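Local coordinates for C-1-tetrahydrofolate synthase, cytoplasmic, putative (Trypanosoma brucei, PDB 4CJX), which probably interconverts one-carbon forms of tetrahydrofolate, as an NADP-dependent methylenetetrahydrofolate dehydrogenase joined to a methenyltetrahydrofolate cyclohydrolase, at residues 242-256 / 276-290. Sequence-based numbering, arbitrary orientation.
Sequences LVRGEWIKLGAAVID and DVCFDVARKRAAYIT
Asp-256, at the end of strand 253-256, holds the start of 276-290 with its carboxylate. Its CG stands anti to the backbone N (chi1 -165°), which carries the group across to two successive amides: Asp-256 OD1 takes Asp-276 N at 2.9 Å through its syn lone pair, whereas Val-277 N reaches Asp-256 OD2 from above the carboxylate plane at 3.1 Å. The Asp-276 side chain turns elsewhere, to Ser-235 and the backbone amides of Ala-237, Gly-238 and Gln-239. Thr-290 OG1 accepts the backbone N of Asp-256 at 3.0 Å, and a water donates to both Asp-256 OD2 and Thr-290 O.

At the far end Arg-285 grips one carbonyl side-on. A bend at chi3 (61°) brings NE and NH2 onto Ile-248 O, which lies close to the guanidinium plane, 2.9 Å from Arg-285 NE. Leu-250 CD2 covers one face of that plane and Glu-246 O lies over the opposite one. The Arg-285 carbonyl accepts Gly-251 N in the type II turn 249-252.

Between these polar ends apolar side chains pack while backbone bonds join the chains, at the Val-243/Val-277 bridge and from Val-254 N to Tyr-288 O. Val-254 sends CG1 to Val-277 CG2 (3.9 Å) and CG2 to Ala-286 CB, while its CB lies alongside Ile-289 CG1. Ile-248 CG1 rests on Ala-282 CB, and Gly-245 lets Val-281 CG1 approach its CA to 3.6 Å.

Strands 253-256 and 288-289 run parallel as neighbours in the sheet of the Rossmann-type NAD(P)-binding domain, with the short helix 279-282 packed against the 3-10 turn 245-247 and Ile-248. Three backbone amides, those of Asp-276, Val-277 and Gly-258, and a water donate to the buried Asp-256 carboxylate, which would be expected to stabilise its negative charge despite the nearby Asp-276.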
loop_
_atom_site.group_PDB
_atom_site.type_symbol
_atom_site.label_atom_id
_atom_site.label_comp_id
_atom_site.label_asym_id
_atom_site.label_seq_id
_atom_site.Cartn_x
_atom_site.Cartn_y
_atom_site.Cartn_z
ATOM N N LEU B 242 7.717 5.734 23.194
ATOM C CA LEU B 242 7.153 6.704 22.284
ATOM C C LEU B 242 5.694 6.987 22.643
ATOM O O LEU B 242 5.296 8.139 22.689
ATOM C CB LEU B 242 7.220 6.205 20.835
ATOM C CG LEU B 242 6.470 7.054 19.801
ATOM C CD1 LEU B 242 7.139 8.411 19.713
ATOM C CD2 LEU B 242 6.491 6.383 18.429
ATOM N N VAL B 243 4.914 5.934 22.851
ATOM C CA VAL B 243 3.499 6.075 23.174
ATOM C C VAL B 243 3.311 6.189 24.682
ATOM O O VAL B 243 3.328 5.183 25.404
ATOM C CB VAL B 243 2.646 4.918 22.608
ATOM C CG1 VAL B 243 1.166 5.100 22.948
ATOM C CG2 VAL B 243 2.856 4.819 21.099
ATOM N N ARG B 244 3.119 7.429 25.128
ATOM C CA ARG B 244 2.797 7.733 26.523
ATOM C C ARG B 244 1.491 7.106 26.954
ATOM O O ARG B 244 0.511 7.157 26.244
ATOM C CB ARG B 244 2.709 9.232 26.727
ATOM C CG ARG B 244 4.032 9.920 27.013
ATOM C CD ARG B 244 4.968 9.855 25.835
ATOM N NE ARG B 244 5.928 10.962 25.793
ATOM C CZ ARG B 244 6.794 11.161 24.785
ATOM N NH1 ARG B 244 6.826 10.336 23.714
ATOM N NH2 ARG B 244 7.634 12.197 24.843
ATOM N N GLY B 245 1.479 6.522 28.142
ATOM C CA GLY B 245 0.283 5.911 28.668
ATOM C C GLY B 245 -0.927 6.810 28.789
ATOM O O GLY B 245 -2.072 6.357 28.596
ATOM N N GLU B 246 -0.677 8.081 29.105
ATOM C CA GLU B 246 -1.752 9.022 29.398
ATOM C C GLU B 246 -2.434 9.474 28.113
ATOM O O GLU B 246 -3.478 10.066 28.162
ATOM C CB GLU B 246 -1.243 10.244 30.183
ATOM C CG GLU B 246 -0.026 10.941 29.574
ATOM C CD GLU B 246 1.346 10.405 30.059
ATOM O OE1 GLU B 246 1.483 9.199 30.475
ATOM O OE2 GLU B 246 2.318 11.217 29.993
ATOM N N TRP B 247 -1.830 9.221 26.959
ATOM C CA TRP B 247 -2.527 9.498 25.697
ATOM C C TRP B 247 -3.565 8.438 25.368
ATOM O O TRP B 247 -4.448 8.653 24.547
ATOM C CB TRP B 247 -1.536 9.547 24.546
ATOM C CG TRP B 247 -0.441 10.523 24.688
ATOM C CD1 TRP B 247 -0.384 11.623 25.530
ATOM C CD2 TRP B 247 0.739 10.550 23.917
ATOM N NE1 TRP B 247 0.794 12.289 25.337
ATOM C CE2 TRP B 247 1.503 11.644 24.355
ATOM C CE3 TRP B 247 1.241 9.735 22.890
ATOM C CZ2 TRP B 247 2.732 11.948 23.802
ATOM C CZ3 TRP B 247 2.453 10.039 22.348
ATOM C CH2 TRP B 247 3.183 11.139 22.794
ATOM N N ILE B 248 -3.468 7.270 25.975
ATOM C CA ILE B 248 -4.298 6.147 25.535
ATOM C C ILE B 248 -5.740 6.436 25.880
ATOM O O ILE B 248 -6.021 6.783 27.013
ATOM C CB ILE B 248 -3.871 4.834 26.228
ATOM C CG1 ILE B 248 -2.416 4.485 25.880
ATOM C CG2 ILE B 248 -4.819 3.687 25.854
ATOM C CD1 ILE B 248 -2.136 4.226 24.420
ATOM N N LYS B 249 -6.634 6.261 24.903
ATOM C CA LYS B 249 -8.063 6.446 25.095
ATOM C C LYS B 249 -8.605 5.324 25.968
ATOM O O LYS B 249 -8.271 4.134 25.774
ATOM C CB LYS B 249 -8.793 6.438 23.737
ATOM C CG LYS B 249 -10.310 6.598 23.827
ATOM C CD LYS B 249 -10.944 6.472 22.458
ATOM C CE LYS B 249 -12.446 6.450 22.554
ATOM N NZ LYS B 249 -13.018 6.708 21.205
ATOM N N LEU B 250 -9.455 5.698 26.922
ATOM C CA LEU B 250 -9.974 4.747 27.884
ATOM C C LEU B 250 -10.710 3.642 27.133
ATOM O O LEU B 250 -11.587 3.911 26.331
ATOM C CB LEU B 250 -10.898 5.439 28.916
ATOM C CG LEU B 250 -10.242 6.562 29.735
ATOM C CD1 LEU B 250 -11.229 7.380 30.550
ATOM C CD2 LEU B 250 -9.217 5.952 30.655
ATOM N N GLY B 251 -10.325 2.395 27.375
ATOM C CA GLY B 251 -10.945 1.250 26.697
ATOM C C GLY B 251 -10.330 0.907 25.342
ATOM O O GLY B 251 -10.821 0.020 24.642
ATOM N N ALA B 252 -9.239 1.565 24.971
ATOM C CA ALA B 252 -8.563 1.247 23.708
ATOM C C ALA B 252 -7.914 -0.151 23.691
ATOM O O ALA B 252 -7.678 -0.746 24.744
ATOM C CB ALA B 252 -7.522 2.319 23.403
ATOM N N ALA B 253 -7.623 -0.672 22.492
ATOM C CA ALA B 253 -6.823 -1.874 22.359
ATOM C C ALA B 253 -5.468 -1.462 21.814
ATOM O O ALA B 253 -5.381 -0.748 20.821
ATOM C CB ALA B 253 -7.498 -2.903 21.461
ATOM N N VAL B 254 -4.404 -1.860 22.504
ATOM C CA VAL B 254 -3.071 -1.366 22.224
ATOM C C VAL B 254 -2.194 -2.574 21.902
ATOM O O VAL B 254 -2.053 -3.469 22.735
ATOM C CB VAL B 254 -2.548 -0.629 23.479
ATOM C CG1 VAL B 254 -1.120 -0.189 23.325
ATOM C CG2 VAL B 254 -3.450 0.566 23.784
ATOM N N ILE B 255 -1.611 -2.579 20.704
ATOM C CA ILE B 255 -0.775 -3.651 20.211
ATOM C C ILE B 255 0.619 -3.085 20.011
ATOM O O ILE B 255 0.845 -2.233 19.147
ATOM C CB ILE B 255 -1.250 -4.216 18.866
ATOM C CG1 ILE B 255 -2.742 -4.503 18.843
ATOM C CG2 ILE B 255 -0.482 -5.486 18.540
ATOM C CD1 ILE B 255 -3.227 -5.460 19.906
ATOM N N ASP B 256 1.549 -3.569 20.830
ATOM C CA ASP B 256 2.907 -3.074 20.847
ATOM C C ASP B 256 3.859 -3.960 20.046
ATOM O O ASP B 256 4.314 -4.996 20.530
ATOM C CB ASP B 256 3.388 -2.946 22.294
ATOM C CG ASP B 256 4.634 -2.117 22.417
ATOM O OD1 ASP B 256 5.229 -1.788 21.368
ATOM O OD2 ASP B 256 5.033 -1.783 23.570
ATOM N N ASP B 276 7.402 0.011 22.224
ATOM C CA ASP B 276 7.086 1.423 21.970
ATOM C C ASP B 276 6.205 2.074 23.034
ATOM O O ASP B 276 6.190 3.300 23.163
ATOM C CB ASP B 276 6.358 1.556 20.621
ATOM C CG ASP B 276 7.266 1.317 19.429
ATOM O OD1 ASP B 276 8.458 0.941 19.566
ATOM O OD2 ASP B 276 6.783 1.524 18.328
ATOM N N VAL B 277 5.455 1.257 23.775
ATOM C CA VAL B 277 4.427 1.767 24.676
ATOM C C VAL B 277 4.909 1.827 26.133
ATOM O O VAL B 277 5.558 0.900 26.620
ATOM C CB VAL B 277 3.166 0.874 24.609
ATOM C CG1 VAL B 277 2.097 1.344 25.588
ATOM C CG2 VAL B 277 2.591 0.851 23.183
ATOM N N CYS B 278 4.591 2.927 26.810
ATOM C CA CYS B 278 4.716 3.014 28.284
ATOM C C CYS B 278 3.650 2.142 28.941
ATOM O O CYS B 278 2.582 2.607 29.342
ATOM C CB CYS B 278 4.623 4.469 28.758
ATOM S SG CYS B 278 5.871 5.513 27.965
ATOM N N PHE B 279 3.971 0.866 29.063
ATOM C CA PHE B 279 3.005 -0.174 29.415
ATOM C C PHE B 279 2.437 0.014 30.808
ATOM O O PHE B 279 1.261 -0.211 31.035
ATOM C CB PHE B 279 3.739 -1.512 29.294
ATOM C CG PHE B 279 2.958 -2.722 29.716
ATOM C CD1 PHE B 279 2.966 -3.142 31.050
ATOM C CD2 PHE B 279 2.342 -3.534 28.763
ATOM C CE1 PHE B 279 2.305 -4.298 31.427
ATOM C CE2 PHE B 279 1.690 -4.692 29.130
ATOM C CZ PHE B 279 1.671 -5.083 30.464
ATOM N N ASP B 280 3.271 0.464 31.735
ATOM C CA ASP B 280 2.849 0.550 33.130
ATOM C C ASP B 280 1.694 1.540 33.287
ATOM O O ASP B 280 0.763 1.274 33.987
ATOM C CB ASP B 280 4.031 0.873 34.060
ATOM C CG ASP B 280 5.056 -0.276 34.138
ATOM O OD1 ASP B 280 4.737 -1.408 33.738
ATOM O OD2 ASP B 280 6.194 -0.072 34.618
ATOM N N VAL B 281 1.726 2.644 32.569
ATOM C CA VAL B 281 0.616 3.606 32.594
ATOM C C VAL B 281 -0.504 3.191 31.620
ATOM O O VAL B 281 -1.694 3.307 31.944
ATOM C CB VAL B 281 1.131 5.031 32.280
ATOM C CG1 VAL B 281 0.005 6.040 32.288
ATOM C CG2 VAL B 281 2.202 5.441 33.280
ATOM N N ALA B 282 -0.115 2.719 30.432
ATOM C CA ALA B 282 -1.096 2.310 29.396
ATOM C C ALA B 282 -2.043 1.223 29.871
ATOM O O ALA B 282 -3.231 1.268 29.526
ATOM C CB ALA B 282 -0.414 1.849 28.115
ATOM N N ARG B 283 -1.528 0.274 30.664
ATOM C CA ARG B 283 -2.347 -0.831 31.178
ATOM C C ARG B 283 -3.446 -0.369 32.130
ATOM O O ARG B 283 -4.395 -1.092 32.344
ATOM C CB ARG B 283 -1.478 -1.913 31.840
ATOM C CG ARG B 283 -0.990 -1.535 33.233
ATOM C CD ARG B 283 -0.104 -2.592 33.882
ATOM N NE ARG B 283 -0.717 -3.924 33.930
ATOM C CZ ARG B 283 -0.097 -5.002 34.414
ATOM N NH1 ARG B 283 1.133 -4.902 34.902
ATOM N NH2 ARG B 283 -0.706 -6.181 34.419
ATOM N N LYS B 284 -3.364 0.832 32.690
ATOM C CA LYS B 284 -4.450 1.292 33.556
ATOM C C LYS B 284 -5.595 1.902 32.769
ATOM O O LYS B 284 -6.644 2.169 33.332
ATOM C CB LYS B 284 -3.987 2.362 34.562
ATOM C CG LYS B 284 -2.744 2.037 35.358
ATOM C CD LYS B 284 -2.919 0.863 36.293
ATOM C CE LYS B 284 -1.548 0.454 36.836
ATOM N NZ LYS B 284 -1.554 -0.550 37.942
ATOM N N ARG B 285 -5.397 2.167 31.487
ATOM C CA ARG B 285 -6.390 2.891 30.703
ATOM C C ARG B 285 -6.995 2.061 29.552
ATOM O O ARG B 285 -8.175 2.214 29.231
ATOM C CB ARG B 285 -5.738 4.165 30.165
ATOM C CG ARG B 285 -5.291 5.112 31.288
ATOM C CD ARG B 285 -4.548 6.288 30.702
ATOM N NE ARG B 285 -5.431 7.024 29.810
ATOM C CZ ARG B 285 -6.073 8.136 30.144
ATOM N NH1 ARG B 285 -5.880 8.682 31.333
ATOM N NH2 ARG B 285 -6.900 8.714 29.279
ATOM N N ALA B 286 -6.163 1.221 28.930
ATOM C CA ALA B 286 -6.567 0.350 27.840
ATOM C C ALA B 286 -7.500 -0.762 28.295
ATOM O O ALA B 286 -7.469 -1.191 29.445
ATOM C CB ALA B 286 -5.337 -0.274 27.212
ATOM N N ALA B 287 -8.331 -1.239 27.376
ATOM C CA ALA B 287 -9.073 -2.459 27.629
ATOM C C ALA B 287 -8.192 -3.673 27.394
ATOM O O ALA B 287 -8.309 -4.674 28.097
ATOM C CB ALA B 287 -10.347 -2.528 26.789
ATOM N N TYR B 288 -7.344 -3.586 26.377
ATOM C CA TYR B 288 -6.418 -4.661 26.003
ATOM C C TYR B 288 -5.052 -4.071 25.664
ATOM O O TYR B 288 -4.946 -3.000 25.077
ATOM C CB TYR B 288 -6.918 -5.435 24.773
ATOM C CG TYR B 288 -8.237 -6.109 24.935
ATOM C CD1 TYR B 288 -8.326 -7.357 25.527
ATOM C CD2 TYR B 288 -9.397 -5.510 24.488
ATOM C CE1 TYR B 288 -9.549 -7.994 25.671
ATOM C CE2 TYR B 288 -10.623 -6.131 24.640
ATOM C CZ TYR B 288 -10.697 -7.380 25.217
ATOM O OH TYR B 288 -11.914 -7.995 25.380
ATOM N N ILE B 289 -4.016 -4.805 26.006
ATOM C CA ILE B 289 -2.660 -4.397 25.716
ATOM C C ILE B 289 -1.779 -5.645 25.559
ATOM O O ILE B 289 -2.081 -6.686 26.127
ATOM C CB ILE B 289 -2.144 -3.481 26.822
ATOM C CG1 ILE B 289 -0.808 -2.849 26.428
ATOM C CG2 ILE B 289 -1.985 -4.257 28.126
ATOM C CD1 ILE B 289 -0.415 -1.678 27.314
ATOM N N THR B 290 -0.721 -5.543 24.755
ATOM C CA THR B 290 0.246 -6.624 24.656
ATOM C C THR B 290 1.603 -6.194 25.216
ATOM O O THR B 290 2.050 -5.056 24.964
ATOM C CB THR B 290 0.471 -7.103 23.226
ATOM O OG1 THR B 290 1.048 -6.041 22.455
ATOM C CG2 THR B 290 -0.822 -7.577 22.590
HETATM O O HOH W 1 3.859 -2.836 25.628
HETATM O O HOH W 2 3.719 -7.052 21.961
#